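Local coordinates for PTS-dependent dihydroxyacetone kinase operon regulatory protein (Escherichia coli, PDB 4LRZ), which switches on transcription of the dhaKLM operon from a sigma-70 promoter and represses its own expression, this chain being its N-terminal part, probably the sensor region, at residues F275-L288 / T294-V306. Residues are numbered along the deposited sequence; the frame is centred on the assembly and turned at random.
Sequences FESQHQFIDAVITL and TQGTSFILLLHPV
Thr287 and Leu302 face each other as an antiparallel hydrogen-bonded pair, Thr287 N giving its proton to Leu302 O and Leu302 N returning one to Thr287 O, both at 3.0 Å, where strands 281-288 and 296-304 run antiparallel, their N-to-C directions 157° apart. On the face of Thr287, its OG1 lies at the edge of the His304 imidazole, near the ring plane, and shares a hydrogen bond of 2.7 Å with His304 NE2. The His304 CG stands anti to the carbonyl carbon (chi1 -56°), which lays the ring along the neighbouring strand. A threonine suits this place because it pairs a hydroxyl for the ring with a methyl, CG2, that lies 4.1 Å from Leu302 CD1. The histidine's ND1 is hydrogen-bonded to Asp214 OD1 and its ring stacks on His270; an alanine at His304 would probably leave that carboxylate without this mate, strip His270 of its stacking partner and leave Thr287 OG1 with just the bond to His270 N. The face of Ile286 and Leu301 is built from aliphatic and aromatic groups: Ile286 CD1 meets Leu301 CD1 at 3.6 Å, and Ile286 CG2 touches Leu303 CD2. Leu288 CD2 rests 3.8 Å from Phe299 CD1. Branched aliphatic chains fit here, since helix 256-264 lays Leu258 against Ile286, Leu288 and Leu301. This hairpin forms part of the five-stranded antiparallel sheet of the PAS fold, with strand 271-276 flanking 281-293 and strand 215-219 flanking 296-304.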
loop_
_atom_site.group_PDB
_atom_site.type_symbol
_atom_site.label_atom_id
_atom_site.label_comp_id
_atom_site.label_asym_id
_atom_site.label_seq_id
_atom_site.Cartn_x
_atom_site.Cartn_y
_atom_site.Cartn_z
ATOM N N PHE F 275 15.521 -42.062 -1.297
ATOM C CA PHE F 275 16.244 -40.878 -0.805
ATOM C C PHE F 275 17.472 -41.184 0.061
ATOM O O PHE F 275 17.626 -42.292 0.578
ATOM C CB PHE F 275 15.301 -39.988 0.012
ATOM C CG PHE F 275 14.209 -39.365 -0.783
ATOM C CD1 PHE F 275 14.380 -38.108 -1.339
ATOM C CD2 PHE F 275 13.001 -40.026 -0.958
ATOM C CE1 PHE F 275 13.365 -37.517 -2.070
ATOM C CE2 PHE F 275 11.975 -39.449 -1.694
ATOM C CZ PHE F 275 12.157 -38.189 -2.251
ATOM N N GLU F 276 18.318 -40.165 0.228
ATOM C CA GLU F 276 19.449 -40.193 1.160
ATOM C C GLU F 276 19.471 -39.000 2.140
ATOM O O GLU F 276 19.585 -37.838 1.728
ATOM C CB GLU F 276 20.777 -40.268 0.395
ATOM C CG GLU F 276 22.016 -40.094 1.286
ATOM C CD GLU F 276 23.333 -40.290 0.544
ATOM O OE1 GLU F 276 24.223 -40.980 1.100
ATOM O OE2 GLU F 276 23.480 -39.754 -0.583
ATOM N N SER F 277 19.379 -39.308 3.435
ATOM C CA SER F 277 19.498 -38.309 4.507
ATOM C C SER F 277 20.699 -38.644 5.394
ATOM O O SER F 277 20.768 -39.760 5.922
ATOM C CB SER F 277 18.221 -38.286 5.360
ATOM O OG SER F 277 17.057 -38.326 4.549
ATOM N N GLN F 278 21.620 -37.681 5.562
ATOM C CA GLN F 278 22.937 -37.897 6.229
ATOM C C GLN F 278 23.403 -39.367 6.326
ATOM O O GLN F 278 23.367 -39.984 7.402
ATOM C CB GLN F 278 23.019 -37.218 7.615
ATOM C CG GLN F 278 22.443 -35.818 7.700
ATOM C CD GLN F 278 21.072 -35.804 8.357
ATOM O OE1 GLN F 278 20.936 -36.123 9.542
ATOM N NE2 GLN F 278 20.047 -35.430 7.589
ATOM N N HIS F 279 23.857 -39.899 5.188
ATOM C CA HIS F 279 24.237 -41.323 5.018
ATOM C C HIS F 279 23.159 -42.364 5.405
ATOM O O HIS F 279 23.362 -43.155 6.329
ATOM C CB HIS F 279 25.631 -41.662 5.627
ATOM C CG HIS F 279 26.322 -40.509 6.301
ATOM N ND1 HIS F 279 26.271 -40.297 7.666
ATOM C CD2 HIS F 279 27.096 -39.514 5.799
ATOM C CE1 HIS F 279 26.970 -39.219 7.972
ATOM N NE2 HIS F 279 27.482 -38.725 6.857
ATOM N N GLN F 280 22.019 -42.354 4.700
ATOM C CA GLN F 280 20.921 -43.311 4.956
ATOM C C GLN F 280 19.764 -43.302 3.927
ATOM O O GLN F 280 19.278 -42.235 3.533
ATOM C CB GLN F 280 20.355 -43.115 6.364
ATOM C CG GLN F 280 19.960 -44.412 7.049
ATOM C CD GLN F 280 18.517 -44.386 7.505
ATOM O OE1 GLN F 280 18.226 -44.129 8.674
ATOM N NE2 GLN F 280 17.598 -44.629 6.570
ATOM N N PHE F 281 19.307 -44.504 3.551
ATOM C CA PHE F 281 18.354 -44.732 2.444
ATOM C C PHE F 281 16.867 -44.807 2.840
ATOM O O PHE F 281 16.473 -45.685 3.618
ATOM C CB PHE F 281 18.733 -46.015 1.683
ATOM C CG PHE F 281 19.946 -45.870 0.792
ATOM C CD1 PHE F 281 21.236 -46.059 1.303
ATOM C CD2 PHE F 281 19.798 -45.560 -0.568
ATOM C CE1 PHE F 281 22.364 -45.924 0.472
ATOM C CE2 PHE F 281 20.917 -45.426 -1.409
ATOM C CZ PHE F 281 22.203 -45.606 -0.886
ATOM N N ILE F 282 16.049 -43.900 2.281
ATOM C CA ILE F 282 14.591 -43.895 2.512
ATOM C C ILE F 282 13.829 -44.229 1.237
ATOM O O ILE F 282 14.063 -43.620 0.195
ATOM C CB ILE F 282 14.011 -42.516 3.021
ATOM C CG1 ILE F 282 15.093 -41.510 3.487
ATOM C CG2 ILE F 282 12.862 -42.752 4.018
ATOM C CD1 ILE F 282 15.738 -41.762 4.856
ATOM N N ASP F 283 12.901 -45.176 1.333
ATOM C CA ASP F 283 12.022 -45.522 0.208
ATOM C C ASP F 283 10.618 -44.936 0.349
ATOM O O ASP F 283 10.010 -45.026 1.415
ATOM C CB ASP F 283 11.941 -47.038 0.027
ATOM C CG ASP F 283 12.687 -47.510 -1.202
ATOM O OD1 ASP F 283 12.096 -47.444 -2.306
ATOM O OD2 ASP F 283 13.854 -47.944 -1.065
ATOM N N ALA F 284 10.106 -44.352 -0.737
ATOM C CA ALA F 284 8.843 -43.598 -0.702
ATOM C C ALA F 284 8.153 -43.524 -2.055
ATOM O O ALA F 284 8.779 -43.711 -3.104
ATOM C CB ALA F 284 9.080 -42.178 -0.171
ATOM N N VAL F 285 6.854 -43.257 -2.011
ATOM C CA VAL F 285 6.079 -42.964 -3.207
ATOM C C VAL F 285 5.777 -41.459 -3.216
ATOM O O VAL F 285 5.292 -40.901 -2.231
ATOM C CB VAL F 285 4.806 -43.852 -3.317
ATOM C CG1 VAL F 285 4.155 -44.056 -1.949
ATOM C CG2 VAL F 285 3.804 -43.282 -4.327
ATOM N N ILE F 286 6.098 -40.808 -4.324
ATOM C CA ILE F 286 6.102 -39.365 -4.358
ATOM C C ILE F 286 5.220 -38.816 -5.457
ATOM O O ILE F 286 4.821 -39.547 -6.352
ATOM C CB ILE F 286 7.526 -38.830 -4.560
ATOM C CG1 ILE F 286 7.986 -39.087 -5.993
ATOM C CG2 ILE F 286 8.475 -39.452 -3.553
ATOM C CD1 ILE F 286 8.987 -38.112 -6.508
ATOM N N THR F 287 4.924 -37.520 -5.365
ATOM C CA THR F 287 4.382 -36.711 -6.466
ATOM C C THR F 287 5.209 -35.445 -6.536
ATOM O O THR F 287 5.600 -34.899 -5.510
ATOM C CB THR F 287 2.880 -36.365 -6.264
ATOM O OG1 THR F 287 2.071 -37.488 -6.644
ATOM C CG2 THR F 287 2.452 -35.170 -7.112
ATOM N N LEU F 288 5.511 -34.995 -7.743
ATOM C CA LEU F 288 6.216 -33.735 -7.911
ATOM C C LEU F 288 5.362 -32.782 -8.685
ATOM O O LEU F 288 5.002 -33.054 -9.811
ATOM C CB LEU F 288 7.562 -33.894 -8.624
ATOM C CG LEU F 288 8.268 -32.532 -8.740
ATOM C CD1 LEU F 288 9.111 -32.260 -7.509
ATOM C CD2 LEU F 288 9.126 -32.443 -9.987
ATOM N N THR F 294 6.119 -16.234 -13.467
ATOM C CA THR F 294 6.995 -15.333 -14.226
ATOM C C THR F 294 8.455 -15.425 -13.729
ATOM O O THR F 294 9.380 -15.509 -14.546
ATOM C CB THR F 294 6.463 -13.861 -14.258
ATOM O OG1 THR F 294 6.564 -13.272 -12.957
ATOM C CG2 THR F 294 4.979 -13.838 -14.684
ATOM N N GLN F 295 8.658 -15.485 -12.409
ATOM C CA GLN F 295 10.041 -15.461 -11.863
ATOM C C GLN F 295 10.866 -16.762 -11.878
ATOM O O GLN F 295 12.032 -16.758 -11.450
ATOM C CB GLN F 295 10.119 -14.798 -10.471
ATOM C CG GLN F 295 9.083 -15.264 -9.502
ATOM C CD GLN F 295 7.845 -14.391 -9.564
ATOM O OE1 GLN F 295 6.759 -14.845 -9.950
ATOM N NE2 GLN F 295 8.004 -13.121 -9.204
ATOM N N GLY F 296 10.287 -17.850 -12.373
ATOM C CA GLY F 296 10.951 -19.147 -12.359
ATOM C C GLY F 296 10.002 -20.270 -11.940
ATOM O O GLY F 296 8.796 -20.063 -11.716
ATOM N N THR F 297 10.543 -21.472 -11.835
ATOM C CA THR F 297 9.724 -22.601 -11.447
ATOM C C THR F 297 10.005 -22.929 -9.997
ATOM O O THR F 297 11.148 -22.928 -9.580
ATOM C CB THR F 297 9.977 -23.835 -12.360
ATOM O OG1 THR F 297 9.943 -23.407 -13.727
ATOM C CG2 THR F 297 8.921 -24.927 -12.136
ATOM N N SER F 298 8.938 -23.153 -9.241
ATOM C CA SER F 298 8.975 -23.628 -7.875
ATOM C C SER F 298 8.418 -25.049 -7.894
ATOM O O SER F 298 7.758 -25.454 -8.882
ATOM C CB SER F 298 8.082 -22.753 -6.992
ATOM O OG SER F 298 8.677 -21.501 -6.751
ATOM N N PHE F 299 8.645 -25.786 -6.798
ATOM C CA PHE F 299 8.236 -27.176 -6.712
ATOM C C PHE F 299 7.534 -27.536 -5.430
ATOM O O PHE F 299 7.807 -26.973 -4.384
ATOM C CB PHE F 299 9.435 -28.094 -6.925
ATOM C CG PHE F 299 10.024 -27.992 -8.305
ATOM C CD1 PHE F 299 9.475 -28.722 -9.368
ATOM C CD2 PHE F 299 11.107 -27.136 -8.558
ATOM C CE1 PHE F 299 10.013 -28.628 -10.653
ATOM C CE2 PHE F 299 11.657 -27.028 -9.860
ATOM C CZ PHE F 299 11.103 -27.774 -10.906
ATOM N N ILE F 300 6.580 -28.449 -5.537
ATOM C CA ILE F 300 6.069 -29.126 -4.366
ATOM C C ILE F 300 6.314 -30.612 -4.511
ATOM O O ILE F 300 6.066 -31.177 -5.573
ATOM C CB ILE F 300 4.585 -28.919 -4.146
ATOM C CG1 ILE F 300 4.302 -27.451 -3.864
ATOM C CG2 ILE F 300 4.119 -29.803 -2.947
ATOM C CD1 ILE F 300 2.825 -27.172 -3.673
ATOM N N LEU F 301 6.813 -31.223 -3.446
ATOM C CA LEU F 301 7.027 -32.655 -3.407
ATOM C C LEU F 301 6.216 -33.236 -2.290
ATOM O O LEU F 301 6.361 -32.828 -1.132
ATOM C CB LEU F 301 8.508 -32.978 -3.232
ATOM C CG LEU F 301 8.911 -34.429 -3.008
ATOM C CD1 LEU F 301 8.734 -35.242 -4.290
ATOM C CD2 LEU F 301 10.333 -34.496 -2.540
ATOM N N LEU F 302 5.349 -34.168 -2.648
ATOM C CA LEU F 302 4.539 -34.882 -1.681
ATOM C C LEU F 302 4.998 -36.311 -1.464
ATOM O O LEU F 302 5.303 -37.044 -2.408
ATOM C CB LEU F 302 3.068 -34.869 -2.070
ATOM C CG LEU F 302 2.496 -33.468 -2.149
ATOM C CD1 LEU F 302 2.378 -33.053 -3.581
ATOM C CD2 LEU F 302 1.156 -33.485 -1.554
ATOM N N LEU F 303 5.049 -36.696 -0.198
ATOM C CA LEU F 303 5.454 -38.023 0.162
ATOM C C LEU F 303 4.199 -38.694 0.613
ATOM O O LEU F 303 3.606 -38.330 1.631
ATOM C CB LEU F 303 6.506 -38.009 1.267
ATOM C CG LEU F 303 7.701 -37.079 1.045
ATOM C CD1 LEU F 303 8.495 -36.917 2.336
ATOM C CD2 LEU F 303 8.592 -37.559 -0.093
ATOM N N HIS F 304 3.784 -39.663 -0.187
ATOM C CA HIS F 304 2.539 -40.372 0.026
ATOM C C HIS F 304 2.791 -41.488 1.038
ATOM O O HIS F 304 3.791 -42.189 0.955
ATOM C CB HIS F 304 1.988 -40.911 -1.309
ATOM C CG HIS F 304 1.804 -39.855 -2.366
ATOM N ND1 HIS F 304 0.779 -38.929 -2.335
ATOM C CD2 HIS F 304 2.505 -39.594 -3.495
ATOM C CE1 HIS F 304 0.858 -38.142 -3.394
ATOM N NE2 HIS F 304 1.899 -38.522 -4.112
ATOM N N PRO F 305 1.906 -41.618 2.031
ATOM C CA PRO F 305 2.099 -42.700 3.001
ATOM C C PRO F 305 1.689 -44.049 2.382
ATOM O O PRO F 305 0.687 -44.101 1.665
ATOM C CB PRO F 305 1.182 -42.294 4.167
ATOM C CG PRO F 305 0.136 -41.381 3.546
ATOM C CD PRO F 305 0.753 -40.747 2.347
ATOM N N VAL F 306 2.467 -45.111 2.629
ATOM C CA VAL F 306 2.200 -46.431 1.996
ATOM C C VAL F 306 1.206 -47.333 2.781
ATOM O O VAL F 306 1.323 -47.540 3.997
ATOM C CB VAL F 306 3.523 -47.247 1.641
ATOM C CG1 VAL F 306 3.279 -48.244 0.476
ATOM C CG2 VAL F 306 4.703 -46.307 1.318
#